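Local coordinates for protein UDP-N-acetylenolpyruvoylglucosamine reductase (Listeria monocytogenes, PDB 3TX1) that reduces UDP-N-acetylenolpyruvoylglucosamine to UDP-N-acetylmuramate with NADPH and a bound FAD, a step in building the peptidoglycan cell wall, at residues 255-260 against 305-310. Numbering follows the deposited sequence.
Sequences GKLIQD and EKFDVE. With SO4 (sulfate ion), chain F.
Leu257 splits its two methyl groups between Phe307 and Val309, a compact example of how one branched residue can join a helix to both the end of another helix and the loop that follows. Leu257 CD2 meets the ring of Phe307 at an oblique slant, 3.8 Å from Phe307 CD1, and the two side chains run past one another in opposite directions. The other branch, Leu257 CD1, rests 3.9 Å from Val309 CG1; with CG1 anti to the valine's backbone N (chi1 -180°), this is the methyl that meets the leucine.

Further along the ring, Asp260 contributes its methylene rather than its carboxylate: Asp260 CB lies 3.9 Å from Phe307 CZ. Spaced three residues apart on helix 254-260, both reach the ring from the same side, Leu257 near CD1 and Asp260 near CZ. Both segments belong to the C-terminal domain of MurB, where the short helix 254-260 packs against the end of the long helix 289-307; the chain turns out of that helix at Asp308, with positive phi (60°), and Val309 CG1 then meets Leu257. Pro249 touches both Leu257 and Val309. The carboxylate of Asp260 instead faces Lys256, whose NZ makes a long salt bridge of 3.7 Å to Asp260 OD1. At the other end of the segment, Gly255 N gives weak hydrogen bonds to O4 and O2 of a sulfate ion that was probably carried over from the crystallisation solution.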
ATOM      1  N   GLY A 255     -11.745 -10.015 -12.480  1.00 38.76           N
ATOM      2  CA  GLY A 255     -12.636 -10.914 -11.775  1.00 37.25           C
ATOM      3  C   GLY A 255     -13.439 -11.801 -12.688  1.00 39.03           C
ATOM      4  O   GLY A 255     -13.580 -13.000 -12.433  1.00 38.31           O
ATOM      5  N   LYS A 256     -13.955 -11.219 -13.766  1.00 40.58           N
ATOM      6  CA  LYS A 256     -14.852 -11.958 -14.638  1.00 41.49           C
ATOM      7  C   LYS A 256     -14.102 -13.053 -15.327  1.00 39.35           C
ATOM      8  O   LYS A 256     -14.614 -14.160 -15.408  1.00 40.24           O
ATOM      9  CB  LYS A 256     -15.526 -11.052 -15.658  1.00 46.60           C
ATOM     10  CG  LYS A 256     -16.751 -11.647 -16.332  1.00 53.32           C
ATOM     11  CD  LYS A 256     -17.920 -11.795 -15.351  1.00 58.98           C
ATOM     12  CE  LYS A 256     -19.278 -11.757 -16.053  1.00 66.24           C
ATOM     13  NZ  LYS A 256     -19.451 -12.845 -17.059  1.00 72.46           N
ATOM     14  N   LEU A 257     -12.899 -12.750 -15.830  1.00 37.00           N
ATOM     15  CA  LEU A 257     -12.056 -13.760 -16.490  1.00 35.43           C
ATOM     16  C   LEU A 257     -11.749 -14.904 -15.515  1.00 33.83           C
ATOM     17  O   LEU A 257     -11.918 -16.094 -15.801  1.00 33.71           O
ATOM     18  CB  LEU A 257     -10.733 -13.143 -16.893  1.00 34.95           C
ATOM     19  CG  LEU A 257     -10.578 -12.386 -18.201  1.00 37.53           C
ATOM     20  CD1 LEU A 257      -9.213 -11.733 -18.176  1.00 36.64           C
ATOM     21  CD2 LEU A 257     -10.679 -13.338 -19.379  1.00 38.44           C
ATOM     22  N   ILE A 258     -11.304 -14.520 -14.332  1.00 30.64           N
ATOM     23  CA  ILE A 258     -10.965 -15.493 -13.370  1.00 28.85           C
ATOM     24  C   ILE A 258     -12.174 -16.392 -13.140  1.00 30.28           C
ATOM     25  O   ILE A 258     -12.077 -17.621 -13.237  1.00 31.45           O
ATOM     26  CB  ILE A 258     -10.445 -14.814 -12.099  1.00 26.74           C
ATOM     27  CG1 ILE A 258      -9.206 -14.020 -12.482  1.00 26.19           C
ATOM     28  CG2 ILE A 258     -10.138 -15.844 -11.036  1.00 24.84           C
ATOM     29  CD1 ILE A 258      -8.458 -13.345 -11.343  1.00 25.67           C
ATOM     30  N   GLN A 259     -13.324 -15.773 -12.905  1.00 31.22           N
ATOM     31  CA  GLN A 259     -14.527 -16.509 -12.592  1.00 31.79           C
ATOM     32  C   GLN A 259     -14.883 -17.388 -13.760  1.00 33.70           C
ATOM     33  O   GLN A 259     -15.112 -18.580 -13.599  1.00 34.89           O
ATOM     34  CB  GLN A 259     -15.614 -15.542 -12.279  1.00 32.84           C
ATOM     35  CG  GLN A 259     -16.742 -16.106 -11.461  1.00 35.18           C
ATOM     36  CD  GLN A 259     -17.699 -15.009 -11.051  1.00 36.68           C
ATOM     37  OE1 GLN A 259     -17.662 -13.910 -11.593  1.00 37.31           O
ATOM     38  NE2 GLN A 259     -18.549 -15.297 -10.088  1.00 39.14           N
ATOM     39  N   ASP A 260     -14.816 -16.818 -14.949  1.00 35.95           N
ATOM     40  CA  ASP A 260     -15.064 -17.568 -16.189  1.00 39.47           C
ATOM     41  C   ASP A 260     -14.112 -18.756 -16.428  1.00 37.84           C
ATOM     42  O   ASP A 260     -14.470 -19.686 -17.134  1.00 40.20           O
ATOM     43  CB  ASP A 260     -15.022 -16.624 -17.405  1.00 41.71           C
ATOM     44  CG  ASP A 260     -16.218 -15.652 -17.456  1.00 44.80           C
ATOM     45  OD1 ASP A 260     -17.165 -15.764 -16.633  1.00 45.66           O
ATOM     46  OD2 ASP A 260     -16.215 -14.770 -18.347  1.00 46.59           O
ATOM     47  N   GLU A 305      -4.669 -19.974 -20.738  1.00 41.19           N
ATOM     48  CA  GLU A 305      -4.956 -21.163 -21.509  1.00 43.77           C
ATOM     49  C   GLU A 305      -6.354 -21.179 -22.054  1.00 45.96           C
ATOM     50  O   GLU A 305      -6.562 -21.657 -23.155  1.00 52.45           O
ATOM     51  CB  GLU A 305      -4.650 -22.420 -20.726  1.00 42.07           C
ATOM     52  CG  GLU A 305      -3.163 -22.623 -20.566  1.00 41.52           C
ATOM     53  CD  GLU A 305      -2.821 -23.752 -19.614  1.00 43.52           C
ATOM     54  OE1 GLU A 305      -3.722 -24.574 -19.267  1.00 42.91           O
ATOM     55  OE2 GLU A 305      -1.632 -23.809 -19.204  1.00 43.56           O
ATOM     56  N   LYS A 306      -7.300 -20.617 -21.314  1.00 46.03           N
ATOM     57  CA  LYS A 306      -8.692 -20.585 -21.746  1.00 48.51           C
ATOM     58  C   LYS A 306      -9.021 -19.401 -22.626  1.00 50.17           C
ATOM     59  O   LYS A 306      -9.896 -19.504 -23.459  1.00 55.39           O
ATOM     60  CB  LYS A 306      -9.637 -20.506 -20.550  1.00 49.41           C
ATOM     61  CG  LYS A 306      -9.369 -21.501 -19.430  1.00 49.66           C
ATOM     62  CD  LYS A 306      -9.744 -22.929 -19.776  1.00 52.14           C
ATOM     63  CE  LYS A 306      -9.615 -23.803 -18.541  1.00 52.11           C
ATOM     64  NZ  LYS A 306     -10.483 -23.379 -17.405  1.00 48.43           N
ATOM     65  N   PHE A 307      -8.345 -18.272 -22.443  1.00 49.43           N
ATOM     66  CA  PHE A 307      -8.704 -17.050 -23.186  1.00 50.38           C
ATOM     67  C   PHE A 307      -7.546 -16.311 -23.851  1.00 49.19           C
ATOM     68  O   PHE A 307      -7.751 -15.327 -24.542  1.00 49.08           O
ATOM     69  CB  PHE A 307      -9.458 -16.066 -22.264  1.00 50.95           C
ATOM     70  CG  PHE A 307     -10.708 -16.639 -21.655  1.00 53.85           C
ATOM     71  CD1 PHE A 307     -10.734 -17.017 -20.309  1.00 54.03           C
ATOM     72  CD2 PHE A 307     -11.856 -16.829 -22.425  1.00 57.78           C
ATOM     73  CE1 PHE A 307     -11.882 -17.572 -19.743  1.00 57.91           C
ATOM     74  CE2 PHE A 307     -13.007 -17.382 -21.861  1.00 60.64           C
ATOM     75  CZ  PHE A 307     -13.022 -17.755 -20.518  1.00 58.85           C
ATOM     76  N   ASP A 308      -6.329 -16.771 -23.629  1.00 47.67           N
ATOM     77  CA  ASP A 308      -5.168 -16.094 -24.200  1.00 48.15           C
ATOM     78  C   ASP A 308      -5.042 -14.654 -23.745  1.00 45.45           C
ATOM     79  O   ASP A 308      -4.771 -13.768 -24.561  1.00 47.58           O
ATOM     80  CB  ASP A 308      -5.188 -16.106 -25.724  1.00 52.32           C
ATOM     81  CG  ASP A 308      -3.924 -15.479 -26.319  1.00 57.26           C
ATOM     82  OD1 ASP A 308      -2.852 -15.505 -25.643  1.00 56.42           O
ATOM     83  OD2 ASP A 308      -4.000 -14.958 -27.459  1.00 60.87           O
ATOM     84  N   VAL A 309      -5.236 -14.418 -22.456  1.00 68.15           N
ATOM     85  CA  VAL A 309      -5.142 -13.083 -21.941  1.00 65.62           C
ATOM     86  C   VAL A 309      -4.117 -13.108 -20.826  1.00 63.00           C
ATOM     87  O   VAL A 309      -4.156 -14.004 -19.984  1.00 59.91           O
ATOM     88  CB  VAL A 309      -6.506 -12.613 -21.401  1.00 63.30           C
ATOM     89  CG1 VAL A 309      -6.417 -11.194 -20.857  1.00 63.29           C
ATOM     90  CG2 VAL A 309      -7.591 -12.714 -22.461  1.00 65.16           C
ATOM     91  N   GLU A 310      -3.208 -12.124 -20.837  1.00 64.21           N
ATOM     92  CA  GLU A 310      -2.144 -11.950 -19.838  1.00 61.94           C
ATOM     93  C   GLU A 310      -2.602 -11.181 -18.620  1.00 58.11           C
ATOM     94  O   GLU A 310      -2.752  -9.955 -18.678  1.00 59.22           O
ATOM     95  CB  GLU A 310      -0.994 -11.137 -20.420  1.00 65.43           C
ATOM     96  CG  GLU A 310      -0.174 -11.813 -21.490  1.00 70.69           C
ATOM     97  CD  GLU A 310       0.752 -12.896 -20.961  1.00 70.79           C
ATOM     98  OE1 GLU A 310       1.849 -13.092 -21.581  1.00 74.58           O
ATOM     99  OE2 GLU A 310       0.392 -13.527 -19.935  1.00 66.71           O
TER
HETATM  100  S   SO4 F 303     -12.305  -6.314 -11.599  1.00 71.35           S
HETATM  101  O1  SO4 F 303     -12.651  -5.094 -10.833  1.00 69.87           O
HETATM  102  O2  SO4 F 303     -13.525  -7.139 -11.801  1.00 72.19           O
HETATM  103  O3  SO4 F 303     -11.713  -5.961 -12.914  1.00 72.34           O
HETATM  104  O4  SO4 F 303     -11.299  -7.096 -10.838  1.00 68.04           O